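Local coordinates for ribonuclease S-3 (Pyrus pyrifolia, PDB 1IQQ), which cleaves RNA as a pistil ribonuclease of the T2 family and is responsible for gametophytic self-incompatibility in Japanese pear, at residues V14-R19 with T161-E166; P37-M40 with D44-K47; W68-D73 with N78-K83; Q115-I120 with V165-C170. All coordinates share one frame; numbering follows the deposited sequence.

Contact 1 (V14-R19 with T161-E166)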
loop_
_atom_site.group_PDB
_atom_site.type_symbol
_atom_site.label_atom_id
_atom_site.label_comp_id
_atom_site.label_asym_id
_atom_site.label_seq_id
_atom_site.Cartn_x
_atom_site.Cartn_y
_atom_site.Cartn_z
ATOM N N VAL A 14 11.816 0.713 -0.880
ATOM C CA VAL A 14 11.461 0.462 -2.275
ATOM C C VAL A 14 12.640 0.867 -3.170
ATOM O O VAL A 14 12.960 0.154 -4.118
ATOM C CB VAL A 14 10.228 1.337 -2.701
ATOM C CG1 VAL A 14 9.900 1.178 -4.184
ATOM C CG2 VAL A 14 9.009 0.904 -1.859
ATOM N N CYS A 15 13.258 1.999 -2.819
ATOM C CA CYS A 15 14.384 2.530 -3.672
ATOM C C CYS A 15 15.664 1.793 -3.470
ATOM O O CYS A 15 16.677 2.114 -4.122
ATOM C CB CYS A 15 14.550 4.002 -3.356
ATOM S SG CYS A 15 13.120 4.899 -4.034
ATOM N N ASN A 16 15.636 0.805 -2.576
ATOM C CA ASN A 16 16.776 -0.088 -2.302
ATOM C C ASN A 16 16.402 -1.489 -2.794
ATOM O O ASN A 16 17.138 -2.440 -2.563
ATOM C CB ASN A 16 17.003 -0.084 -0.765
ATOM C CG ASN A 16 18.338 -0.667 -0.332
ATOM O OD1 ASN A 16 19.363 -0.423 -0.943
ATOM N ND2 ASN A 16 18.330 -1.422 0.775
ATOM N N SER A 17 15.252 -1.639 -3.468
ATOM C CA SER A 17 14.778 -2.954 -3.877
ATOM C C SER A 17 15.309 -3.595 -5.172
ATOM O O SER A 17 15.351 -4.835 -5.266
ATOM C CB SER A 17 13.240 -2.948 -3.963
ATOM O OG SER A 17 12.812 -2.284 -5.160
ATOM N N ASN A 18 15.711 -2.824 -6.177
ATOM C CA ASN A 18 16.073 -3.554 -7.407
ATOM C C ASN A 18 16.908 -2.790 -8.381
ATOM O O ASN A 18 17.346 -1.699 -8.065
ATOM C CB ASN A 18 14.821 -4.156 -8.146
ATOM C CG ASN A 18 13.856 -3.098 -8.773
ATOM O OD1 ASN A 18 12.712 -3.455 -9.182
ATOM N ND2 ASN A 18 14.292 -1.834 -8.881
ATOM N N ARG A 19 17.136 -3.386 -9.558
ATOM C CA ARG A 19 17.975 -2.760 -10.579
ATOM C C ARG A 19 17.380 -1.473 -11.144
ATOM O O ARG A 19 17.990 -0.837 -12.047
ATOM C CB ARG A 19 18.265 -3.751 -11.718
ATOM C CG ARG A 19 19.068 -4.982 -11.314
ATOM C CD ARG A 19 20.547 -4.773 -11.581
ATOM N NE ARG A 19 21.205 -4.035 -10.505
ATOM C CZ ARG A 19 22.327 -3.337 -10.655
ATOM N NH1 ARG A 19 22.921 -3.261 -11.850
ATOM N NH2 ARG A 19 22.877 -2.748 -9.597
ATOM N N THR A 161 20.982 -7.892 5.762
ATOM C CA THR A 161 19.929 -7.035 6.361
ATOM C C THR A 161 18.543 -7.313 5.733
ATOM O O THR A 161 18.408 -7.279 4.507
ATOM C CB THR A 161 20.324 -5.506 6.198
ATOM O OG1 THR A 161 19.225 -4.630 6.515
ATOM C CG2 THR A 161 20.741 -5.225 4.817
ATOM N N THR A 162 17.535 -7.640 6.578
ATOM C CA THR A 162 16.145 -7.812 6.084
ATOM C C THR A 162 15.438 -6.500 6.457
ATOM O O THR A 162 15.546 -6.043 7.590
ATOM C CB THR A 162 15.382 -8.877 6.799
ATOM O OG1 THR A 162 15.991 -10.150 6.507
ATOM C CG2 THR A 162 13.933 -8.883 6.374
ATOM N N GLU A 163 14.822 -5.844 5.466
ATOM C CA GLU A 163 14.054 -4.624 5.791
ATOM C C GLU A 163 12.582 -4.710 5.419
ATOM O O GLU A 163 12.167 -5.423 4.490
ATOM C CB GLU A 163 14.620 -3.443 5.102
ATOM C CG GLU A 163 14.870 -3.647 3.753
ATOM C CD GLU A 163 15.946 -2.621 3.344
ATOM O OE1 GLU A 163 16.856 -2.370 4.135
ATOM O OE2 GLU A 163 15.845 -2.100 2.259
ATOM N N LEU A 164 11.790 -3.989 6.211
ATOM C CA LEU A 164 10.317 -3.864 5.956
ATOM C C LEU A 164 10.126 -3.002 4.674
ATOM O O LEU A 164 10.752 -1.945 4.510
ATOM C CB LEU A 164 9.712 -3.131 7.171
ATOM C CG LEU A 164 8.225 -2.837 7.097
ATOM C CD1 LEU A 164 7.445 -4.238 7.099
ATOM C CD2 LEU A 164 7.819 -2.011 8.330
ATOM N N VAL A 165 9.219 -3.437 3.806
ATOM C CA VAL A 165 9.000 -2.713 2.541
ATOM C C VAL A 165 7.515 -2.349 2.341
ATOM O O VAL A 165 7.243 -1.206 1.930
ATOM C CB VAL A 165 9.423 -3.550 1.353
ATOM C CG1 VAL A 165 9.404 -2.667 0.057
ATOM C CG2 VAL A 165 10.870 -4.087 1.577
ATOM N N GLU A 166 6.566 -3.242 2.588
ATOM C CA GLU A 166 5.153 -2.896 2.352
ATOM C C GLU A 166 4.277 -3.387 3.478
ATOM O O GLU A 166 4.590 -4.427 4.126
ATOM C CB GLU A 166 4.550 -3.508 1.027
ATOM C CG GLU A 166 5.256 -3.091 -0.226
ATOM C CD GLU A 166 4.612 -3.673 -1.463
ATOM O OE1 GLU A 166 3.912 -4.663 -1.445
ATOM O OE2 GLU A 166 4.861 -3.100 -2.554
#
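Asn16 reaches across to Glu163 and Val14 packs on Val165, joining the type I beta turn Val14-Ser17, at the end of helix 11-14, to strand 161-171 of the RNase T2 sheet. The Asn16 and Glu163 side chains meet at roughly a right angle. With CG anti to the backbone N (chi1 -165°), Asn16 directs its amide at the strand, and ND2 donates to Glu163 OE2 over 3.0 Å in an almost straight bond. The acceptor lies in the amide plane of Asn16, but the donor approaches the syn side of OE2 from 30° out of the carboxylate plane, the two planar groups being twisted 43° apart. Gln156 NE2 on strand 152-158 also donates to OE2, so two amides from different parts of the fold grip one carboxylate oxygen. The valines likewise cross at about a right angle, Val14 CG2 lying 4.1 Å from Val165 CG1. Val165 and Glu166 form a classic beta bulge opposite Lys154. Lys158 NZ hydrogen-bonds to Asn16 O, and the Cys15-Cys22 disulfide ties the turn to the following loop. Inside the turn, Val14 O accepts twice: from Ser17 N at 3.0 Å and, in its carbonyl plane, from Ser17 OG at 2.7 Å.

Contact 2 (P37-M40 with D44-K47)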
loop_
_atom_site.group_PDB
_atom_site.type_symbol
_atom_site.label_atom_id
_atom_site.label_comp_id
_atom_site.label_asym_id
_atom_site.label_seq_id
_atom_site.Cartn_x
_atom_site.Cartn_y
_atom_site.Cartn_z
ATOM N N PRO A 37 -9.062 -4.282 -5.712
ATOM C CA PRO A 37 -10.284 -5.091 -5.494
ATOM C C PRO A 37 -9.655 -6.511 -5.610
ATOM O O PRO A 37 -8.887 -6.839 -6.590
ATOM C CB PRO A 37 -11.133 -4.766 -6.727
ATOM C CG PRO A 37 -10.753 -3.347 -7.058
ATOM C CD PRO A 37 -9.241 -3.328 -6.822
ATOM N N SER A 38 -9.934 -7.380 -4.645
ATOM C CA SER A 38 -9.264 -8.686 -4.560
ATOM C C SER A 38 -10.207 -9.822 -4.312
ATOM O O SER A 38 -11.328 -9.592 -3.878
ATOM C CB SER A 38 -8.268 -8.658 -3.389
ATOM O OG SER A 38 -7.375 -7.579 -3.612
ATOM N N ASN A 39 -9.779 -11.045 -4.609
ATOM C CA ASN A 39 -10.626 -12.227 -4.390
ATOM C C ASN A 39 -10.045 -13.103 -3.318
ATOM O O ASN A 39 -8.816 -13.255 -3.178
ATOM C CB ASN A 39 -10.741 -13.061 -5.677
ATOM C CG ASN A 39 -11.654 -12.412 -6.708
ATOM O OD1 ASN A 39 -12.601 -11.678 -6.384
ATOM N ND2 ASN A 39 -11.397 -12.710 -7.978
ATOM N N MET A 40 -10.966 -13.640 -2.494
ATOM C CA MET A 40 -10.529 -14.499 -1.409
ATOM C C MET A 40 -9.966 -15.818 -1.965
ATOM O O MET A 40 -9.016 -16.359 -1.408
ATOM C CB MET A 40 -11.707 -14.807 -0.459
ATOM C CG MET A 40 -12.284 -13.594 0.281
ATOM S SD MET A 40 -11.089 -13.112 1.503
ATOM C CE MET A 40 -11.247 -14.380 2.657
ATOM N N ASP A 44 -6.911 -12.246 -8.286
ATOM C CA ASP A 44 -7.751 -11.047 -8.170
ATOM C C ASP A 44 -8.224 -10.611 -9.536
ATOM O O ASP A 44 -7.631 -10.999 -10.546
ATOM C CB ASP A 44 -6.942 -9.881 -7.575
ATOM C CG ASP A 44 -6.365 -10.193 -6.200
ATOM O OD1 ASP A 44 -6.987 -10.971 -5.402
ATOM O OD2 ASP A 44 -5.269 -9.658 -5.852
ATOM N N PRO A 45 -9.300 -9.821 -9.610
ATOM C CA PRO A 45 -9.783 -9.335 -10.931
ATOM C C PRO A 45 -8.745 -8.299 -11.408
ATOM O O PRO A 45 -7.955 -7.736 -10.615
ATOM C CB PRO A 45 -11.149 -8.728 -10.621
ATOM C CG PRO A 45 -10.941 -8.211 -9.216
ATOM C CD PRO A 45 -10.131 -9.294 -8.524
ATOM N N SER A 46 -8.711 -8.109 -12.736
ATOM C CA SER A 46 -7.779 -7.173 -13.366
ATOM C C SER A 46 -8.364 -6.670 -14.660
ATOM O O SER A 46 -8.991 -7.432 -15.420
ATOM C CB SER A 46 -6.465 -7.920 -13.666
ATOM O OG SER A 46 -5.489 -7.078 -14.255
ATOM N N LYS A 47 -8.189 -5.368 -14.924
ATOM C CA LYS A 47 -8.643 -4.755 -16.174
ATOM C C LYS A 47 -10.089 -5.088 -16.469
ATOM O O LYS A 47 -10.478 -5.660 -17.508
ATOM C CB LYS A 47 -7.740 -5.217 -17.316
ATOM C CG LYS A 47 -6.256 -4.867 -17.072
ATOM C CD LYS A 47 -5.647 -3.994 -18.131
ATOM C CE LYS A 47 -4.124 -4.167 -18.056
ATOM N NZ LYS A 47 -3.364 -3.559 -19.200
HETATM O O HOH W 1 -7.621 -5.607 -8.773
HETATM O O HOH W 2 -6.387 -11.850 -2.637
#
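Asp44 OD1 accepts the backbone N-H of Asn39 at 2.9 Å, the one direct hydrogen bond between 37-40 and 44-47. The donor comes to the anti side of the carboxylate, 34° out of its plane, with an N-H...O angle of 164°. Asp44 CG stands anti to its own carbonyl carbon (chi1 -59°), which lays the carboxylate alongside Ser38; Ser38 CB lies 3.3 Å from Asp44 OD1. Next along the chain, the Pro45 ring fits between Pro37 and Asn39: its CD lies 3.4 Å from Pro37 O and 3.7 Å from Asn39 ND2, while its CG faces Pro37 CB at 4.3 Å. One water donates to both Pro37 O and Pro45 O, each at 2.8 Å, bridging the two backbones where they do not bond directly. Farther out, Asn39 ND2 hydrogen-bonds to Pro43 O, within the connecting loop, and Ser38 OG is held by Trp36 O and Gln5 NE2. Backbone bonds from Ser38 to Asp2 and Tyr3 fix the end of strand 30-38 beside strand 3-10. Pro37 also packs on His88, the catalytic proton acceptor of helix 77-89. The carboxylate-to-backbone bond thus closes a short loop at the end of a T2 ribonuclease sheet strand, beside the active site.

Contact 3 (W68-D73 with N78-K83)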
loop_
_atom_site.group_PDB
_atom_site.type_symbol
_atom_site.label_atom_id
_atom_site.label_comp_id
_atom_site.label_asym_id
_atom_site.label_seq_id
_atom_site.Cartn_x
_atom_site.Cartn_y
_atom_site.Cartn_z
ATOM N N TRP A 68 0.527 9.364 -3.308
ATOM C CA TRP A 68 0.708 8.214 -4.205
ATOM C C TRP A 68 1.715 8.505 -5.322
ATOM O O TRP A 68 1.446 8.319 -6.491
ATOM C CB TRP A 68 -0.631 7.789 -4.845
ATOM C CG TRP A 68 -0.657 6.383 -5.428
ATOM C CD1 TRP A 68 0.413 5.591 -5.751
ATOM C CD2 TRP A 68 -1.835 5.616 -5.709
ATOM N NE1 TRP A 68 -0.052 4.333 -6.216
ATOM C CE2 TRP A 68 -1.422 4.350 -6.193
ATOM C CE3 TRP A 68 -3.213 5.890 -5.589
ATOM C CZ2 TRP A 68 -2.343 3.360 -6.554
ATOM C CZ3 TRP A 68 -4.153 4.909 -5.942
ATOM C CH2 TRP A 68 -3.702 3.645 -6.417
ATOM N N PRO A 69 2.931 8.957 -4.940
ATOM C CA PRO A 69 3.923 9.214 -6.015
ATOM C C PRO A 69 4.450 7.943 -6.675
ATOM O O PRO A 69 4.456 6.874 -6.090
ATOM C CB PRO A 69 5.081 9.883 -5.251
ATOM C CG PRO A 69 4.952 9.236 -3.822
ATOM C CD PRO A 69 3.462 9.311 -3.603
ATOM N N ASN A 70 4.908 8.058 -7.926
ATOM C CA ASN A 70 5.688 7.009 -8.597
ATOM C C ASN A 70 7.079 7.367 -8.042
ATOM O O ASN A 70 7.694 8.377 -8.427
ATOM C CB ASN A 70 5.686 7.255 -10.134
ATOM C CG ASN A 70 6.585 6.323 -10.859
ATOM O OD1 ASN A 70 7.492 5.743 -10.275
ATOM N ND2 ASN A 70 6.395 6.224 -12.168
ATOM N N VAL A 71 7.547 6.578 -7.081
ATOM C CA VAL A 71 8.804 6.844 -6.423
ATOM C C VAL A 71 10.032 6.722 -7.315
ATOM O O VAL A 71 11.082 7.285 -6.968
ATOM C CB VAL A 71 8.978 5.903 -5.186
ATOM C CG1 VAL A 71 7.864 6.180 -4.205
ATOM C CG2 VAL A 71 8.971 4.468 -5.603
ATOM N N PHE A 72 9.920 6.014 -8.420
ATOM C CA PHE A 72 11.072 5.836 -9.322
ATOM C C PHE A 72 11.286 7.064 -10.208
ATOM O O PHE A 72 12.461 7.410 -10.516
ATOM C CB PHE A 72 10.855 4.596 -10.206
ATOM C CG PHE A 72 10.789 3.328 -9.398
ATOM C CD1 PHE A 72 11.972 2.679 -9.040
ATOM C CD2 PHE A 72 9.592 2.839 -8.945
ATOM C CE1 PHE A 72 11.968 1.556 -8.227
ATOM C CE2 PHE A 72 9.557 1.688 -8.104
ATOM C CZ PHE A 72 10.757 1.060 -7.753
ATOM N N ASP A 73 10.209 7.749 -10.592
ATOM C CA ASP A 73 10.336 8.919 -11.499
ATOM C C ASP A 73 8.998 9.648 -11.485
ATOM O O ASP A 73 8.025 9.181 -12.138
ATOM C CB ASP A 73 10.687 8.433 -12.900
ATOM C CG ASP A 73 10.951 9.574 -13.893
ATOM O OD1 ASP A 73 10.738 10.742 -13.551
ATOM O OD2 ASP A 73 11.360 9.237 -15.013
ATOM N N ASN A 78 1.595 10.595 -14.292
ATOM C CA ASN A 78 0.255 10.471 -14.934
ATOM C C ASN A 78 -0.033 9.144 -15.584
ATOM O O ASN A 78 -1.108 8.578 -15.361
ATOM C CB ASN A 78 -0.018 11.581 -15.960
ATOM C CG ASN A 78 -0.320 12.918 -15.334
ATOM O OD1 ASN A 78 -0.862 13.040 -14.211
ATOM N ND2 ASN A 78 -0.044 13.975 -16.120
ATOM N N LEU A 79 0.933 8.596 -16.319
ATOM C CA LEU A 79 0.719 7.311 -16.959
ATOM C C LEU A 79 0.650 6.235 -15.879
ATOM O O LEU A 79 -0.091 5.286 -16.019
ATOM C CB LEU A 79 1.844 7.001 -17.977
ATOM C CG LEU A 79 1.628 5.694 -18.735
ATOM C CD1 LEU A 79 0.364 5.753 -19.608
ATOM C CD2 LEU A 79 2.858 5.403 -19.585
ATOM N N PHE A 80 1.423 6.400 -14.810
ATOM C CA PHE A 80 1.444 5.470 -13.646
ATOM C C PHE A 80 0.043 5.448 -12.970
ATOM O O PHE A 80 -0.521 4.379 -12.726
ATOM C CB PHE A 80 2.537 5.995 -12.698
ATOM C CG PHE A 80 2.520 5.441 -11.284
ATOM C CD1 PHE A 80 3.106 4.200 -10.980
ATOM C CD2 PHE A 80 2.023 6.231 -10.232
ATOM C CE1 PHE A 80 3.181 3.791 -9.613
ATOM C CE2 PHE A 80 2.102 5.842 -8.930
ATOM C CZ PHE A 80 2.679 4.622 -8.592
ATOM N N TRP A 81 -0.541 6.616 -12.698
ATOM C CA TRP A 81 -1.889 6.584 -12.122
ATOM C C TRP A 81 -2.920 6.010 -13.121
ATOM O O TRP A 81 -3.877 5.265 -12.693
ATOM C CB TRP A 81 -2.300 7.977 -11.716
ATOM C CG TRP A 81 -1.507 8.525 -10.576
ATOM C CD1 TRP A 81 -1.037 7.821 -9.487
ATOM C CD2 TRP A 81 -1.033 9.856 -10.447
ATOM N NE1 TRP A 81 -0.278 8.652 -8.688
ATOM C CE2 TRP A 81 -0.249 9.903 -9.258
ATOM C CE3 TRP A 81 -1.180 11.025 -11.226
ATOM C CZ2 TRP A 81 0.394 11.063 -8.820
ATOM C CZ3 TRP A 81 -0.544 12.206 -10.792
ATOM C CH2 TRP A 81 0.247 12.205 -9.584
ATOM N N ASP A 82 -2.797 6.347 -14.413
ATOM C CA ASP A 82 -3.741 5.821 -15.381
ATOM C C ASP A 82 -3.746 4.273 -15.290
ATOM O O ASP A 82 -4.855 3.665 -15.379
ATOM C CB ASP A 82 -3.284 6.216 -16.789
ATOM C CG ASP A 82 -3.639 7.632 -17.159
ATOM O OD1 ASP A 82 -4.307 8.363 -16.430
ATOM O OD2 ASP A 82 -3.252 8.003 -18.269
ATOM N N LYS A 83 -2.577 3.654 -15.169
ATOM C CA LYS A 83 -2.517 2.158 -15.107
ATOM C C LYS A 83 -3.126 1.606 -13.810
ATOM O O LYS A 83 -3.660 0.504 -13.819
ATOM C CB LYS A 83 -1.087 1.629 -15.259
ATOM C CG LYS A 83 -0.408 2.009 -16.628
ATOM C CD LYS A 83 1.019 1.404 -16.637
ATOM C CE LYS A 83 1.926 2.091 -17.653
ATOM N NZ LYS A 83 2.866 3.112 -17.012
#
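Phe80, on helix 77-89, lies against Asn70 and Trp68 in an aromatic cluster with Trp81, where the helix of the T2 ribonuclease active site meets the loop after helix 58-67. From the helix backbone Phe80 CB approaches Asn70 ND2 at 3.9 Å. CG stands anti to the backbone N (chi1 165°), sending the ring toward the loop. Asn70 CB sits over the ring centre, 3.8 Å from the centroid, in a CH-pi contact, and the Asn70 amide stacks on the CG-CD1 side with its plane 28° from that of the ring. Farther out, Phe80 CE2 has Trp68 O at the ring edge and lies 3.6 Å from Trp68 CD1; Phe80 CZ, the tip, is 3.6 Å from Trp68 NE1. The ring planes of Trp68 and Phe80 are nearly perpendicular. Asn70 and Phe80 probably bind the 3'-terminal ribonucleotide 3'-phosphate of RNA, as in related T2 enzymes. The Asn70 amide is itself steadied by an Asx turn, OD1 accepting from Phe72 N at 3.1 Å. Phe103 of helix 99-112 adds to the cluster, meeting Trp68 and placed edge-to-face with Trp81. Trp81 turns an edge to the face of Trp68, and its NE1 donates to Trp68 O at 2.8 Å, with that oxygen 7° out of the indole plane.

Contact 4 (Q115-I120 with V165-C170). With NAG (2-acetamido-2-deoxy-beta-D-glucopyranose), chain B.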
loop_
_atom_site.group_PDB
_atom_site.type_symbol
_atom_site.label_atom_id
_atom_site.label_comp_id
_atom_site.label_asym_id
_atom_site.label_seq_id
_atom_site.Cartn_x
_atom_site.Cartn_y
_atom_site.Cartn_z
ATOM N N GLN A 115 -5.264 6.188 7.841
ATOM C CA GLN A 115 -4.609 4.912 7.496
ATOM C C GLN A 115 -3.166 5.059 7.016
ATOM O O GLN A 115 -2.512 4.027 6.737
ATOM C CB GLN A 115 -5.467 4.128 6.511
ATOM C CG GLN A 115 -6.894 3.815 7.080
ATOM C CD GLN A 115 -7.731 3.045 6.098
ATOM O OE1 GLN A 115 -7.223 2.408 5.162
ATOM N NE2 GLN A 115 -9.021 3.003 6.338
ATOM N N ASN A 116 -2.611 6.251 7.090
ATOM C CA ASN A 116 -1.186 6.503 6.768
ATOM C C ASN A 116 -0.353 5.595 7.716
ATOM O O ASN A 116 -0.342 5.774 8.907
ATOM C CB ASN A 116 -0.952 7.991 7.044
ATOM C CG ASN A 116 0.526 8.400 6.963
ATOM O OD1 ASN A 116 1.420 7.536 6.867
ATOM N ND2 ASN A 116 0.756 9.722 7.009
ATOM N N VAL A 117 0.288 4.584 7.116
ATOM C CA VAL A 117 0.996 3.614 7.917
ATOM C C VAL A 117 2.140 4.230 8.689
ATOM O O VAL A 117 2.462 3.753 9.782
ATOM C CB VAL A 117 1.441 2.467 7.000
ATOM C CG1 VAL A 117 2.583 1.597 7.639
ATOM C CG2 VAL A 117 0.236 1.563 6.690
ATOM N N SER A 118 2.775 5.278 8.170
ATOM C CA SER A 118 3.838 5.942 8.971
ATOM C C SER A 118 3.258 6.479 10.276
ATOM O O SER A 118 3.926 6.386 11.328
ATOM C CB SER A 118 4.471 7.078 8.175
ATOM O OG SER A 118 5.268 6.492 7.155
ATOM N N ARG A 119 2.014 7.000 10.182
ATOM C CA ARG A 119 1.382 7.548 11.369
ATOM C C ARG A 119 0.959 6.467 12.367
ATOM O O ARG A 119 1.168 6.618 13.542
ATOM C CB ARG A 119 0.183 8.407 10.922
ATOM C CG ARG A 119 -0.498 9.170 12.061
ATOM C CD ARG A 119 -1.795 9.852 11.460
ATOM N NE ARG A 119 -2.408 10.793 12.413
ATOM C CZ ARG A 119 -3.303 10.444 13.335
ATOM N NH1 ARG A 119 -3.704 9.184 13.446
ATOM N NH2 ARG A 119 -3.804 11.369 14.147
ATOM N N ILE A 120 0.379 5.361 11.859
ATOM C CA ILE A 120 -0.013 4.258 12.726
ATOM C C ILE A 120 1.205 3.723 13.471
ATOM O O ILE A 120 1.166 3.512 14.676
ATOM C CB ILE A 120 -0.640 3.150 11.881
ATOM C CG1 ILE A 120 -1.894 3.698 11.164
ATOM C CG2 ILE A 120 -0.938 1.903 12.758
ATOM C CD1 ILE A 120 -2.550 2.663 10.323
ATOM N N VAL A 165 9.219 -3.437 3.806
ATOM C CA VAL A 165 9.000 -2.713 2.541
ATOM C C VAL A 165 7.515 -2.349 2.341
ATOM O O VAL A 165 7.243 -1.206 1.930
ATOM C CB VAL A 165 9.423 -3.550 1.353
ATOM C CG1 VAL A 165 9.404 -2.667 0.057
ATOM C CG2 VAL A 165 10.870 -4.087 1.577
ATOM N N GLU A 166 6.566 -3.242 2.588
ATOM C CA GLU A 166 5.153 -2.896 2.352
ATOM C C GLU A 166 4.277 -3.387 3.478
ATOM O O GLU A 166 4.590 -4.427 4.126
ATOM C CB GLU A 166 4.550 -3.508 1.027
ATOM C CG GLU A 166 5.256 -3.091 -0.226
ATOM C CD GLU A 166 4.612 -3.673 -1.463
ATOM O OE1 GLU A 166 3.912 -4.663 -1.445
ATOM O OE2 GLU A 166 4.861 -3.100 -2.554
ATOM N N ILE A 167 3.210 -2.629 3.726
ATOM C CA ILE A 167 2.194 -3.049 4.723
ATOM C C ILE A 167 0.851 -2.863 4.055
ATOM O O ILE A 167 0.571 -1.797 3.483
ATOM C CB ILE A 167 2.277 -2.250 6.018
ATOM C CG1 ILE A 167 3.507 -2.712 6.820
ATOM C CG2 ILE A 167 1.015 -2.530 6.880
ATOM C CD1 ILE A 167 3.811 -1.926 8.125
ATOM N N THR A 168 0.007 -3.912 4.071
ATOM C CA THR A 168 -1.294 -3.881 3.480
ATOM C C THR A 168 -2.352 -4.005 4.542
ATOM O O THR A 168 -2.270 -4.871 5.444
ATOM C CB THR A 168 -1.455 -5.097 2.539
ATOM O OG1 THR A 168 -0.514 -4.970 1.464
ATOM C CG2 THR A 168 -2.923 -5.206 1.983
ATOM N N LEU A 169 -3.358 -3.128 4.489
ATOM C CA LEU A 169 -4.537 -3.174 5.360
ATOM C C LEU A 169 -5.669 -3.701 4.482
ATOM O O LEU A 169 -5.903 -3.166 3.395
ATOM C CB LEU A 169 -4.908 -1.757 5.876
ATOM C CG LEU A 169 -3.741 -1.002 6.426
ATOM C CD1 LEU A 169 -4.284 0.318 6.974
ATOM C CD2 LEU A 169 -3.096 -1.759 7.576
ATOM N N CYS A 170 -6.381 -4.743 4.908
ATOM C CA CYS A 170 -7.459 -5.319 4.113
ATOM C C CYS A 170 -8.807 -4.901 4.670
ATOM O O CYS A 170 -8.953 -4.654 5.904
ATOM C CB CYS A 170 -7.349 -6.854 4.104
ATOM S SG CYS A 170 -5.837 -7.358 3.237
HETATM C C1 NAG B . 2.077 10.272 7.208
HETATM C C2 NAG B . 2.032 11.791 6.874
HETATM C C3 NAG B . 3.418 12.373 7.202
HETATM C C4 NAG B . 3.805 12.129 8.666
HETATM C C5 NAG B . 3.702 10.617 8.931
HETATM C C6 NAG B . 3.935 10.205 10.346
HETATM C C7 NAG B . 0.773 12.846 5.068
HETATM C C8 NAG B . 0.700 13.163 3.601
HETATM N N2 NAG B . 1.761 12.009 5.467
HETATM O O3 NAG B . 3.349 13.789 6.941
HETATM O O4 NAG B . 5.186 12.501 8.848
HETATM O O5 NAG B . 2.371 10.173 8.595
HETATM O O6 NAG B . 3.048 10.867 11.262
HETATM O O7 NAG B . -0.061 13.324 5.848
#
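The start of helix 117-123 lies over strand 161-171, with the CA atoms of Val117 and Ile167 7.5 Å apart and those of Gln115 and Leu169 8.4 Å apart, so side chains alone span the interval. Val117 CG1, anti to its backbone N (chi1 162°), touches Ile167 CD1 at 3.8 Å, and Val117 CG2 approaches Ile167 CG2; the two side chains cross at a slant. Two residues along the strand, Leu169 CD1 serves two neighbours: it lies 4.0 Å from Gln115 CB and, more loosely, 4.4 Å from Ile120 CD1. Ile142 of helix 135-143 packs on Val117, Ile120, Ile167 and Leu169, adding to this apolar layer. The Gln8 side chain of strand 3-10 hydrogen-bonds to Gln115 O through NE2 and to Val117 N through OE1. Asn116 has its CB directed away from the strand. As the N-cap residue it accepts through OD1 from Ser118 N, in a weak, bent bond of 2.9 Å, and from Arg119 N in a second weak bond. Its ND2 is covalently joined to C1 of the N-acetylglucosamine, whose C5 lies 3.7 Å from Ser118 CB. The helix N-terminus thus has an apolar face buried on the central sheet and a glycosylated cap on its other side, within the alpha+beta fold of the RNase T2 family.

Overall arrangement
Contacts 1 and 4 follow one another on strand 161-171 and share Val165 and Glu166, their centres 16 Å apart. Contact 1 touches contact 3 through Val14, whose CG1 lies 3.7 Å from Phe72 CZ and 3.7 Å from Val71 CG2, so the turn at 14-17 links the sheet to the loop that carries Asn70 and Val71 of the probable RNA site. Contacts 2 and 3 do not touch, their nearest atoms being about 6 Å apart, but both border catalytic residues of helix 77-89: Pro37 comes within about 4 Å of His88, and Trp68 within about 4 Å of Glu84, side chain to side chain. Contact 4 lies nearest the chain centre, about 7 Å away.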